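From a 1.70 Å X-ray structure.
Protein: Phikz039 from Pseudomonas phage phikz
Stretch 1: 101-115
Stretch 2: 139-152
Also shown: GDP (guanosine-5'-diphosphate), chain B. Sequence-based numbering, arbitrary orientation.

Stretch 1 101-115: VYSMGGASGSTIGPS
Stretch 2, residues 139-152: ISLRNSSGSLKTFE

The loop that cradles the GDP diphosphate is held from behind by a helical segment, Ile139 to Glu152, that makes no contact with the nucleotide itself, and it is the loop's own carbonyl groups that the helix grips. Asn143 (chi1 m, chi2 -15°) suits its place because its amide can donate to a buried backbone carbonyl: ND2 bonds to Gly105 O (2.9 Å, N-H...O angle 164°). Ser147 OG lies 2.9 Å from Met104 O and 3.1 Å from Asn143 O, so that its single proton has two acceptors within reach.

Stretch 1 begins as a strand, Val101 to Ser103, then turns through a loop that begins at Met104 (phi/psi -92/-23; Gly105 -92/-6, Ala107 -111/-41, Ser108 -89/-48) and leads into a helix that continues past Ser115. Stretch 2 is helical throughout, with phi/psi near -65/-40. The two helices run almost parallel, 7° between their N-to-C directions, with axes 10.5 Å apart at closest approach. The CA atoms of Gly105 and Ser140 (4.4 Å) set the register at one end, those of Pro114 and Phe151 (7.1 Å) at the other. The contact buries 499 Å².

Glycine suits position 105 because its CA can sit 3.4 Å from Ser144 OG; an ideal CB there would come within a tight 3.2 Å of that oxygen. At Gly106 (-91/-165) a CB would fall 2.1 Å from GDP O3A. Just beyond, the backbone turns its amides to the phosphate: Ala107 N and Ser108 N donate to GDP O3B (2.7 and 2.9 Å), and Gly109 N to GDP O2B (2.8 Å). Ser103 OG, chi1 p, adds a bond to GDP O2A (2.8 Å).

Met104 (rotamer m, t, p) points its CB toward the helix. Its flexible thioether carries CE to within 3.6 Å of Phe151 CE2 and 4.2 Å of Leu148 CB, while SD lies 5.1 Å from the Phe151 ring centroid, at the ring edge. The CA-to-CB bond of Phe151 (chi1 m, chi2 -25°) points sideways, but the end of its side chain comes nearer stretch 1: Phe151 CE1 lies at the edge of the Tyr102 ring (chi1 p, chi2 -83°), 4.1 Å from Tyr102 CE2 and 3.6 Å from Tyr102 OH.

Where the two helices face each other, small side chains meet. Ser110 (p) sets its CB 3.2 Å from Ser147 OG and turns its own OG back to Gly106 O (2.8 Å). Pro114, its ring C-gamma exo, places CB 3.5 Å from Thr150 CG2 and CG 4.4 Å from Phe151 CE1. Its nitrogen has no hydrogen to donate, and the helix kinks there. Ser147 and Thr150 have chi1 m; Thr150 OG1 bonds back to Gly146 O (2.7 Å), while its methyl meets the proline.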

# COMPACT_ATOMS: atom_id res chain seq x y z
N VAL A 101 0.68 0.23 -5.07
CA VAL A 101 1.34 -0.92 -4.43
C VAL A 101 2.73 -0.55 -3.97
O VAL A 101 3.53 -0.04 -4.76
CB VAL A 101 1.45 -2.11 -5.41
CG1 VAL A 101 1.96 -3.35 -4.71
CG2 VAL A 101 0.09 -2.39 -6.06
N TYR A 102 3.03 -0.82 -2.69
CA TYR A 102 4.32 -0.41 -2.10
C TYR A 102 4.54 -1.00 -0.71
O TYR A 102 3.60 -1.38 -0.02
CB TYR A 102 4.40 1.13 -2.00
CG TYR A 102 3.19 1.75 -1.32
CD1 TYR A 102 2.02 1.99 -2.04
CD2 TYR A 102 3.21 2.09 0.03
CE1 TYR A 102 0.91 2.55 -1.44
CE2 TYR A 102 2.09 2.66 0.64
CZ TYR A 102 0.95 2.89 -0.10
OH TYR A 102 -0.18 3.45 0.48
N SER A 103 5.81 -1.06 -0.28
CA SER A 103 6.11 -1.50 1.07
C SER A 103 6.00 -0.32 2.03
O SER A 103 6.12 0.83 1.63
CB SER A 103 7.54 -2.05 1.12
OG SER A 103 8.46 -1.04 0.77
N MET A 104 5.78 -0.63 3.31
CA MET A 104 5.76 0.40 4.34
C MET A 104 7.13 0.62 5.00
O MET A 104 7.38 1.68 5.57
CB MET A 104 4.75 0.01 5.42
CG MET A 104 3.33 -0.03 4.90
SD MET A 104 2.20 -0.86 6.04
CE MET A 104 2.19 0.27 7.42
N GLY A 105 7.99 -0.38 4.93
CA GLY A 105 9.25 -0.32 5.66
C GLY A 105 10.42 0.25 4.88
O GLY A 105 11.52 0.44 5.42
N GLY A 106 10.19 0.50 3.59
CA GLY A 106 11.19 1.10 2.74
C GLY A 106 11.08 2.62 2.72
O GLY A 106 10.43 3.21 3.58
N ALA A 107 11.73 3.25 1.74
CA ALA A 107 11.80 4.71 1.67
C ALA A 107 11.01 5.29 0.50
O ALA A 107 10.36 6.33 0.63
CB ALA A 107 13.25 5.16 1.58
N SER A 108 11.09 4.64 -0.66
CA SER A 108 10.56 5.21 -1.88
C SER A 108 9.11 4.84 -2.09
O SER A 108 8.27 5.71 -2.36
CB SER A 108 11.40 4.79 -3.08
OG SER A 108 12.72 5.29 -2.95
N GLY A 109 8.79 3.56 -1.93
CA GLY A 109 7.40 3.15 -2.08
C GLY A 109 6.53 3.79 -1.02
O GLY A 109 5.39 4.18 -1.28
N SER A 110 7.07 3.91 0.20
CA SER A 110 6.29 4.41 1.33
C SER A 110 6.16 5.93 1.36
O SER A 110 5.55 6.49 2.28
CB SER A 110 6.90 3.94 2.64
OG SER A 110 8.11 4.65 2.90
N THR A 111 6.72 6.61 0.37
CA THR A 111 6.52 8.05 0.22
C THR A 111 5.85 8.35 -1.11
O THR A 111 4.83 9.05 -1.14
CB THR A 111 7.85 8.84 0.37
OG1 THR A 111 8.82 8.32 -0.54
CG2 THR A 111 8.37 8.72 1.80
N ILE A 112 6.38 7.80 -2.20
CA ILE A 112 5.75 7.93 -3.52
C ILE A 112 4.30 7.41 -3.50
O ILE A 112 3.40 8.09 -3.97
CB ILE A 112 6.52 7.17 -4.62
CG1 ILE A 112 7.91 7.78 -4.83
CG2 ILE A 112 5.75 7.18 -5.94
CD1 ILE A 112 8.85 6.89 -5.68
N GLY A 113 4.10 6.22 -2.94
CA GLY A 113 2.78 5.60 -2.93
C GLY A 113 1.74 6.45 -2.23
O GLY A 113 0.74 6.86 -2.84
N PRO A 114 1.95 6.72 -0.93
CA PRO A 114 0.99 7.56 -0.21
C PRO A 114 0.87 8.97 -0.79
O PRO A 114 -0.22 9.55 -0.72
CB PRO A 114 1.57 7.60 1.21
CG PRO A 114 2.29 6.28 1.34
CD PRO A 114 2.91 6.06 -0.03
N SER A 115 1.94 9.52 -1.35
CA SER A 115 1.83 10.83 -2.00
C SER A 115 0.93 10.78 -3.22
O SER A 115 0.17 11.72 -3.47
CB SER A 115 3.20 11.38 -2.39
OG SER A 115 4.01 11.55 -1.25
N ILE A 139 15.26 0.81 11.78
CA ILE A 139 14.90 1.77 10.73
C ILE A 139 13.65 1.34 9.95
O ILE A 139 12.77 2.16 9.69
CB ILE A 139 16.11 2.10 9.78
CG1 ILE A 139 15.80 3.35 8.94
CG2 ILE A 139 16.50 0.90 8.92
CD1 ILE A 139 17.01 3.90 8.16
N SER A 140 13.54 0.06 9.60
CA SER A 140 12.37 -0.38 8.83
C SER A 140 11.10 -0.38 9.69
O SER A 140 10.00 -0.13 9.19
CB SER A 140 12.60 -1.75 8.20
OG SER A 140 12.72 -2.75 9.19
N LEU A 141 11.25 -0.65 10.99
CA LEU A 141 10.12 -0.56 11.90
C LEU A 141 9.69 0.90 12.05
O LEU A 141 8.50 1.21 12.06
CB LEU A 141 10.46 -1.17 13.26
CG LEU A 141 9.48 -0.93 14.42
CD1 LEU A 141 8.07 -1.49 14.09
CD2 LEU A 141 10.01 -1.57 15.68
N ARG A 142 10.67 1.79 12.16
CA ARG A 142 10.41 3.23 12.18
C ARG A 142 9.68 3.65 10.89
O ARG A 142 8.72 4.44 10.93
CB ARG A 142 11.73 3.98 12.33
CG ARG A 142 11.58 5.47 12.53
CD ARG A 142 12.94 6.15 12.41
NE ARG A 142 13.93 5.49 13.26
CZ ARG A 142 15.24 5.62 13.12
NH1 ARG A 142 15.74 6.39 12.16
NH2 ARG A 142 16.06 4.97 13.94
N ASN A 143 10.12 3.10 9.76
CA ASN A 143 9.46 3.39 8.49
C ASN A 143 8.03 2.87 8.43
O ASN A 143 7.14 3.59 7.96
CB ASN A 143 10.27 2.86 7.31
CG ASN A 143 11.54 3.64 7.08
OD1 ASN A 143 11.71 4.74 7.61
ND2 ASN A 143 12.45 3.08 6.28
N SER A 144 7.82 1.64 8.89
CA SER A 144 6.46 1.06 8.86
C SER A 144 5.52 1.81 9.81
O SER A 144 4.34 2.03 9.49
CB SER A 144 6.48 -0.44 9.17
OG SER A 144 7.13 -1.19 8.15
N SER A 145 6.04 2.22 10.97
CA SER A 145 5.23 3.03 11.90
C SER A 145 4.87 4.39 11.29
O SER A 145 3.73 4.85 11.41
CB SER A 145 5.94 3.24 13.24
OG SER A 145 6.17 2.00 13.88
N GLY A 146 5.86 5.03 10.66
CA GLY A 146 5.61 6.28 9.96
C GLY A 146 4.62 6.11 8.82
O GLY A 146 3.77 6.98 8.57
N SER A 147 4.72 5.00 8.10
CA SER A 147 3.78 4.74 7.02
C SER A 147 2.37 4.57 7.55
O SER A 147 1.41 5.04 6.93
CB SER A 147 4.19 3.49 6.24
OG SER A 147 5.35 3.75 5.46
N LEU A 148 2.23 3.91 8.70
CA LEU A 148 0.88 3.70 9.25
C LEU A 148 0.28 5.05 9.62
O LEU A 148 -0.90 5.34 9.33
CB LEU A 148 0.92 2.78 10.48
CG LEU A 148 -0.44 2.57 11.16
CD1 LEU A 148 -1.43 1.90 10.21
CD2 LEU A 148 -0.30 1.75 12.44
N LYS A 149 1.10 5.89 10.25
CA LYS A 149 0.72 7.25 10.59
C LYS A 149 0.42 8.07 9.34
O LYS A 149 -0.51 8.89 9.34
CB LYS A 149 1.82 7.91 11.42
CG LYS A 149 1.87 7.43 12.87
CD LYS A 149 3.15 7.91 13.54
CE LYS A 149 3.30 7.34 14.95
NZ LYS A 149 2.26 7.84 15.88
N THR A 150 1.19 7.83 8.28
CA THR A 150 0.99 8.51 7.00
C THR A 150 -0.42 8.23 6.44
O THR A 150 -1.07 9.13 5.94
CB THR A 150 2.07 8.08 5.99
OG1 THR A 150 3.35 8.60 6.41
CG2 THR A 150 1.74 8.57 4.58
N PHE A 151 -0.87 6.98 6.53
CA PHE A 151 -2.22 6.64 6.03
C PHE A 151 -3.26 7.51 6.70
O PHE A 151 -4.24 7.94 6.08
CB PHE A 151 -2.55 5.17 6.32
CG PHE A 151 -1.57 4.19 5.73
CD1 PHE A 151 -0.81 4.50 4.61
CD2 PHE A 151 -1.44 2.92 6.30
CE1 PHE A 151 0.08 3.58 4.07
CE2 PHE A 151 -0.55 1.99 5.76
CZ PHE A 151 0.21 2.32 4.64
N GLU A 152 -3.06 7.76 7.99
CA GLU A 152 -3.99 8.58 8.76
C GLU A 152 -3.89 10.03 8.33
O GLU A 152 -4.91 10.72 8.18
CB GLU A 152 -3.69 8.43 10.25
CG GLU A 152 -4.87 8.72 11.18
CD GLU A 152 -5.80 7.52 11.35
OE1 GLU A 152 -6.12 6.84 10.35
OE2 GLU A 152 -6.24 7.26 12.49
PB GDP B . 11.81 1.02 -1.36
O1B GDP B . 12.38 0.77 -2.73
O2B GDP B . 10.32 1.30 -1.45
O3B GDP B . 12.51 2.16 -0.66
O3A GDP B . 12.00 -0.26 -0.40
PA GDP B . 11.72 -1.79 -0.81
O1A GDP B . 12.58 -2.34 -1.93
O2A GDP B . 10.25 -1.99 -1.10
O5' GDP B . 12.11 -2.55 0.54
C5' GDP B . 11.52 -2.20 1.78
C4' GDP B . 11.05 -3.47 2.48
O4' GDP B . 9.96 -4.04 1.76
C3' GDP B . 12.09 -4.57 2.53
O3' GDP B . 12.92 -4.42 3.69
C2' GDP B . 11.26 -5.83 2.59
O2' GDP B . 10.82 -6.05 3.93
C1' GDP B . 10.00 -5.46 1.83
N9 GDP B . 10.01 -5.96 0.44
C8 GDP B . 10.75 -5.52 -0.60
N7 GDP B . 10.46 -6.22 -1.72
C5 GDP B . 9.51 -7.12 -1.42
C6 GDP B . 8.75 -8.17 -2.12
O6 GDP B . 8.92 -8.39 -3.35
N1 GDP B . 7.85 -8.87 -1.41
C2 GDP B . 7.63 -8.66 -0.09
N2 GDP B . 6.72 -9.41 0.58
N3 GDP B . 8.29 -7.71 0.61
C4 GDP B . 9.22 -6.94 0.01